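Local atomic coordinates of maleate cis-trans isomerase (Pseudomonas putida, PDB entry 4FQ5), a protein that probably catalyses the cis-trans isomerisation of the C2-C3 double bond of maleate, giving fumarate. Residues A[97-102]-A[133-138]; A[28-33]-A[60-65]. The protein carries 1 engineered substitution. One frame throughout, in Å; residues are numbered along the deposited sequence.

Contact 1: residues A[97-102]-A[133-138]; sequences DVMGYA and TPIITS
The Y101 ring is met by CG2 of T137, which comes at it obliquely and lies 4.0 Å from Y101 CB. With CG turned away from the backbone nitrogen (chi1 -177°), the phenol side chain of Y101 leads off from 133-138, toward S84, A106 and I107. At the other end of the pairing the pyrrolidine ring of P134 borders the D97 carbonyl, with P134 CG 3.4 Å from D97 O; the P134 and V98 side chains cross at about a right angle, V98 CG1 touching P134 CG. Beside it T133 CG2 rests on the backbone of D97 and V98. On the face that carries M99, Y101, I135 and T137, M99 and I135 run side by side, the methyl CD1 of I135 touching both CB and SD of M99. Helices 84-92 and 114-128 cover this pair, through A88, L91 and L122. The other face holds I136, whose CD1 meets V98 CG1 at 4.2 Å. Four backbone bonds join the strands in parallel register: M99 N to P134 O, I136 N to M99 O, Y101 N to I136 O at 2.7 Å, and S138 N to Y101 O. T137 N-caps helix 138-149, its OG1 bonded to the nitrogen of G140. S138 OG lies 2.5 Å from A102 O, so short that the exact geometry is doubtful, and it also bonds T248. Strands 98-101 and 135-137 are thus neighbours in a four-stranded parallel sheet, joined through helices 104-108 and 114-128 as a beta-alpha-beta unit. Their C-terminal ends bring A102 into the maleate pocket and S138 close behind it, the usual place for an active site in such an alpha/beta fold.

Contact 2: residues A[28-33]-A[60-65]; sequences VRVGQI and FTFHSS
H63 lies along segment 28-33 and meets V30 and R29 with successive atoms of its side chain. Its CB stands 3.8 Å from V30 O, and CD2 reaches the same carbonyl oxygen, which sits at the ring edge near its plane. CD2 also touches R29 CB, 4.0 Å away. At the tip, NE2 is hydrogen-bonded in the ring plane to T61 OG1 at 2.8 Å, while ND1 bonds E42 of the second subunit; the imidazole is therefore gripped at both nitrogens, which should fix its rotation. T61 OG1 is held between its backbone nitrogen and carbonyl carbon (chi1 60°), a setting that lets it meet H63 and also a water bonded weakly to R29 NE. On the sheet face that carries V28, V30, F60 and F62, the F60 ring packs obliquely on V28, with F60 CD1 3.6 Å from V28 CB, and it reaches V30 CG2 as well. F62 runs side by side with V30, its CD1 3.9 Å from V30 CB. An alanine in place of F60 would probably open a gap between V28, V30 and L253 of helix 244-255. Further along this face a second water donates to both Q32 OE1 and S64 OG, and S64 OG also bonds E42 of its own chain. Five backbone hydrogen bonds join the parallel strands, from T61 N to V28 O through S65 N to Q32 O, the most linear being V30 N to T61 O at 2.8 Å. The pairing closes the beta-alpha-beta unit of strand 27-35, helix 41-52 and strand 59-67, whose outer strand lies at the dimer interface.

Both contacts belong to one parallel sheet, their centres 9 Å apart, and strands 27-35 and 98-101 are the neighbours that join them. Between these inner strands, I33 N lies 2.8 Å from G100 O and D97 N 2.8 Å from R29 O, both probable hydrogen bonds, and D97 OD2 accepts a hydrogen bond from the backbone N of R29. M99 SD also packs on I33 CD1 at 3.8 Å. Contact 1 is nearer the ligand: A102 touches maleate and the S138 side chain is about 6 Å from it, against about 10 Å for that of I33. Contact 2 instead reaches the second subunit. The engineered A221 replaces the predicted proton donor in this pocket.

Contact 1: residues A[97-102]-A[133-138]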
loop_
_atom_site.group_PDB
_atom_site.type_symbol
_atom_site.label_atom_id
_atom_site.label_comp_id
_atom_site.label_asym_id
_atom_site.label_seq_id
_atom_site.Cartn_x
_atom_site.Cartn_y
_atom_site.Cartn_z
ATOM N N ASP A 97 -10.430 16.614 -10.871
ATOM C CA ASP A 97 -11.501 15.839 -11.528
ATOM C C ASP A 97 -12.824 15.829 -10.751
ATOM O O ASP A 97 -13.891 15.580 -11.322
ATOM C CB ASP A 97 -11.043 14.399 -11.809
ATOM C CG ASP A 97 -9.835 14.338 -12.729
ATOM O OD1 ASP A 97 -9.902 14.911 -13.836
ATOM O OD2 ASP A 97 -8.816 13.719 -12.348
ATOM N N VAL A 98 -12.734 16.065 -9.445
ATOM C CA VAL A 98 -13.894 16.220 -8.563
ATOM C C VAL A 98 -13.489 17.173 -7.480
ATOM O O VAL A 98 -12.313 17.221 -7.109
ATOM C CB VAL A 98 -14.298 14.942 -7.788
ATOM C CG1 VAL A 98 -15.549 14.323 -8.370
ATOM C CG2 VAL A 98 -13.141 13.959 -7.631
ATOM N N MET A 99 -14.474 17.872 -6.928
ATOM C CA MET A 99 -14.233 18.840 -5.876
ATOM C C MET A 99 -15.272 18.671 -4.779
ATOM O O MET A 99 -16.477 18.732 -5.039
ATOM C CB MET A 99 -14.286 20.256 -6.455
ATOM C CG MET A 99 -13.674 21.307 -5.547
ATOM S SD MET A 99 -13.754 22.949 -6.284
ATOM C CE MET A 99 -12.906 22.652 -7.837
ATOM N N GLY A 100 -14.796 18.454 -3.556
ATOM C CA GLY A 100 -15.672 18.285 -2.405
ATOM C C GLY A 100 -15.558 19.432 -1.425
ATOM O O GLY A 100 -14.467 19.767 -0.972
ATOM N N TYR A 101 -16.697 20.044 -1.111
ATOM C CA TYR A 101 -16.791 21.048 -0.055
ATOM C C TYR A 101 -17.012 20.265 1.230
ATOM O O TYR A 101 -18.060 19.640 1.413
ATOM C CB TYR A 101 -17.964 21.987 -0.348
ATOM C CG TYR A 101 -18.176 23.152 0.601
ATOM C CD1 TYR A 101 -18.019 24.463 0.157
ATOM C CD2 TYR A 101 -18.583 22.952 1.926
ATOM C CE1 TYR A 101 -18.237 25.546 1.005
ATOM C CE2 TYR A 101 -18.793 24.026 2.785
ATOM C CZ TYR A 101 -18.627 25.324 2.315
ATOM O OH TYR A 101 -18.842 26.402 3.149
ATOM N N ALA A 102 -16.018 20.301 2.115
ATOM C CA ALA A 102 -15.967 19.402 3.274
ATOM C C ALA A 102 -16.944 19.687 4.431
ATOM O O ALA A 102 -17.460 18.753 5.040
ATOM C CB ALA A 102 -14.543 19.308 3.800
ATOM N N THR A 133 -16.083 21.242 -13.233
ATOM C CA THR A 133 -15.791 20.100 -12.372
ATOM C C THR A 133 -17.058 19.670 -11.650
ATOM O O THR A 133 -17.804 20.529 -11.180
ATOM C CB THR A 133 -14.769 20.489 -11.290
ATOM O OG1 THR A 133 -13.734 21.281 -11.876
ATOM C CG2 THR A 133 -14.165 19.260 -10.652
ATOM N N PRO A 134 -17.298 18.348 -11.535
ATOM C CA PRO A 134 -18.383 17.942 -10.634
ATOM C C PRO A 134 -18.090 18.387 -9.203
ATOM O O PRO A 134 -16.967 18.219 -8.702
ATOM C CB PRO A 134 -18.421 16.410 -10.753
ATOM C CG PRO A 134 -17.214 16.024 -11.547
ATOM C CD PRO A 134 -16.775 17.222 -12.329
ATOM N N ILE A 135 -19.098 18.982 -8.577
ATOM C CA ILE A 135 -18.986 19.547 -7.243
ATOM C C ILE A 135 -19.815 18.693 -6.294
ATOM O O ILE A 135 -20.961 18.357 -6.598
ATOM C CB ILE A 135 -19.508 21.006 -7.200
ATOM C CG1 ILE A 135 -18.823 21.877 -8.275
ATOM C CG2 ILE A 135 -19.373 21.600 -5.800
ATOM C CD1 ILE A 135 -17.372 22.239 -8.005
ATOM N N ILE A 136 -19.216 18.317 -5.171
ATOM C CA ILE A 136 -19.920 17.596 -4.115
ATOM C C ILE A 136 -19.808 18.446 -2.855
ATOM O O ILE A 136 -18.755 19.018 -2.584
ATOM C CB ILE A 136 -19.335 16.169 -3.885
ATOM C CG1 ILE A 136 -19.825 15.195 -4.964
ATOM C CG2 ILE A 136 -19.807 15.576 -2.563
ATOM C CD1 ILE A 136 -19.032 15.200 -6.250
ATOM N N THR A 137 -20.907 18.581 -2.124
ATOM C CA THR A 137 -20.833 19.081 -0.757
ATOM C C THR A 137 -21.114 17.909 0.179
ATOM O O THR A 137 -21.891 17.019 -0.165
ATOM C CB THR A 137 -21.830 20.233 -0.478
ATOM O OG1 THR A 137 -23.169 19.729 -0.487
ATOM C CG2 THR A 137 -21.687 21.353 -1.523
ATOM N N SER A 138 -20.466 17.915 1.342
ATOM C CA SER A 138 -20.715 16.937 2.409
ATOM C C SER A 138 -22.188 16.853 2.775
ATOM O O SER A 138 -22.725 15.762 2.992
ATOM C CB SER A 138 -19.952 17.341 3.663
ATOM O OG SER A 138 -18.568 17.196 3.446
#

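Contact 2: residues A[28-33]-A[60-65]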
loop_
_atom_site.group_PDB
_atom_site.type_symbol
_atom_site.label_atom_id
_atom_site.label_comp_id
_atom_site.label_asym_id
_atom_site.label_seq_id
_atom_site.Cartn_x
_atom_site.Cartn_y
_atom_site.Cartn_z
ATOM N N VAL A 28 -6.786 9.847 -10.667
ATOM C CA VAL A 28 -7.900 10.753 -10.431
ATOM C C VAL A 28 -7.444 11.826 -9.444
ATOM O O VAL A 28 -6.978 11.495 -8.350
ATOM C CB VAL A 28 -9.134 9.991 -9.896
ATOM C CG1 VAL A 28 -10.270 10.949 -9.569
ATOM C CG2 VAL A 28 -9.594 8.945 -10.904
ATOM N N ARG A 29 -7.556 13.098 -9.843
ATOM C CA ARG A 29 -7.199 14.223 -8.966
ATOM C C ARG A 29 -8.405 14.650 -8.174
ATOM O O ARG A 29 -9.356 15.186 -8.744
ATOM C CB ARG A 29 -6.760 15.465 -9.741
ATOM C CG ARG A 29 -5.781 15.248 -10.853
ATOM C CD ARG A 29 -5.008 16.528 -11.117
ATOM N NE ARG A 29 -4.093 16.266 -12.209
ATOM C CZ ARG A 29 -4.026 16.963 -13.335
ATOM N NH1 ARG A 29 -3.157 16.590 -14.259
ATOM N NH2 ARG A 29 -4.786 18.039 -13.528
ATOM N N VAL A 30 -8.339 14.458 -6.863
ATOM C CA VAL A 30 -9.433 14.813 -5.967
ATOM C C VAL A 30 -9.132 16.158 -5.312
ATOM O O VAL A 30 -8.072 16.340 -4.725
ATOM C CB VAL A 30 -9.630 13.730 -4.883
ATOM C CG1 VAL A 30 -10.736 14.126 -3.907
ATOM C CG2 VAL A 30 -9.947 12.391 -5.542
ATOM N N GLY A 31 -10.067 17.096 -5.418
ATOM C CA GLY A 31 -9.913 18.409 -4.789
ATOM C C GLY A 31 -10.781 18.494 -3.554
ATOM O O GLY A 31 -11.918 18.023 -3.563
ATOM N N GLN A 32 -10.243 19.079 -2.484
ATOM C CA GLN A 32 -10.995 19.219 -1.240
ATOM C C GLN A 32 -10.976 20.652 -0.714
ATOM O O GLN A 32 -9.912 21.216 -0.469
ATOM C CB GLN A 32 -10.485 18.236 -0.173
ATOM C CG GLN A 32 -10.504 16.783 -0.637
ATOM C CD GLN A 32 -10.568 15.793 0.509
ATOM O OE1 GLN A 32 -9.541 15.425 1.095
ATOM N NE2 GLN A 32 -11.778 15.333 0.817
ATOM N N ILE A 33 -12.163 21.236 -0.553
ATOM C CA ILE A 33 -12.289 22.545 0.104
ATOM C C ILE A 33 -12.516 22.297 1.595
ATOM O O ILE A 33 -13.586 21.845 1.992
ATOM C CB ILE A 33 -13.453 23.384 -0.487
ATOM C CG1 ILE A 33 -13.267 23.585 -1.998
ATOM C CG2 ILE A 33 -13.577 24.723 0.241
ATOM C CD1 ILE A 33 -14.488 24.141 -2.709
ATOM N N PHE A 60 -5.271 7.737 -6.879
ATOM C CA PHE A 60 -5.802 9.037 -6.482
ATOM C C PHE A 60 -4.711 9.975 -5.990
ATOM O O PHE A 60 -3.787 9.544 -5.309
ATOM C CB PHE A 60 -6.887 8.857 -5.413
ATOM C CG PHE A 60 -8.046 8.014 -5.871
ATOM C CD1 PHE A 60 -9.126 8.592 -6.538
ATOM C CD2 PHE A 60 -8.050 6.635 -5.658
ATOM C CE1 PHE A 60 -10.194 7.817 -6.971
ATOM C CE2 PHE A 60 -9.113 5.851 -6.096
ATOM C CZ PHE A 60 -10.184 6.441 -6.756
ATOM N N THR A 61 -4.797 11.247 -6.367
ATOM C CA THR A 61 -3.953 12.285 -5.760
ATOM C C THR A 61 -4.866 13.316 -5.112
ATOM O O THR A 61 -5.997 13.521 -5.566
ATOM C CB THR A 61 -3.013 12.970 -6.776
ATOM O OG1 THR A 61 -3.787 13.597 -7.806
ATOM C CG2 THR A 61 -2.062 11.969 -7.408
ATOM N N PHE A 62 -4.380 13.950 -4.050
ATOM C CA PHE A 62 -5.216 14.808 -3.218
ATOM C C PHE A 62 -4.713 16.244 -3.172
ATOM O O PHE A 62 -3.526 16.481 -2.966
ATOM C CB PHE A 62 -5.377 14.199 -1.819
ATOM C CG PHE A 62 -5.994 12.831 -1.848
ATOM C CD1 PHE A 62 -7.375 12.682 -1.938
ATOM C CD2 PHE A 62 -5.195 11.691 -1.852
ATOM C CE1 PHE A 62 -7.950 11.421 -1.998
ATOM C CE2 PHE A 62 -5.768 10.423 -1.914
ATOM C CZ PHE A 62 -7.147 10.292 -1.985
ATOM N N HIS A 63 -5.636 17.181 -3.379
ATOM C CA HIS A 63 -5.318 18.600 -3.556
ATOM C C HIS A 63 -6.297 19.434 -2.788
ATOM O O HIS A 63 -7.504 19.365 -3.029
ATOM C CB HIS A 63 -5.353 18.939 -5.048
ATOM C CG HIS A 63 -4.538 17.984 -5.884
ATOM N ND1 HIS A 63 -3.231 18.174 -6.121
ATOM C CD2 HIS A 63 -4.873 16.760 -6.468
ATOM C CE1 HIS A 63 -2.752 17.142 -6.847
ATOM N NE2 HIS A 63 -3.759 16.274 -7.055
ATOM N N SER A 64 -5.787 20.222 -1.845
ATOM C CA SER A 64 -6.646 20.988 -0.945
ATOM C C SER A 64 -6.555 22.497 -1.107
ATOM O O SER A 64 -5.516 23.040 -1.494
ATOM C CB SER A 64 -6.344 20.638 0.518
ATOM O OG SER A 64 -6.664 19.288 0.784
ATOM N N SER A 65 -7.664 23.155 -0.783
ATOM C CA SER A 65 -7.698 24.593 -0.575
ATOM C C SER A 65 -8.410 24.847 0.752
ATOM O O SER A 65 -9.352 24.131 1.104
ATOM C CB SER A 65 -8.417 25.289 -1.731
ATOM O OG SER A 65 -8.652 26.653 -1.422
HETATM O O HOH W 1 -2.922 14.384 -10.363
HETATM O O HOH W 2 -7.185 16.531 0.020
#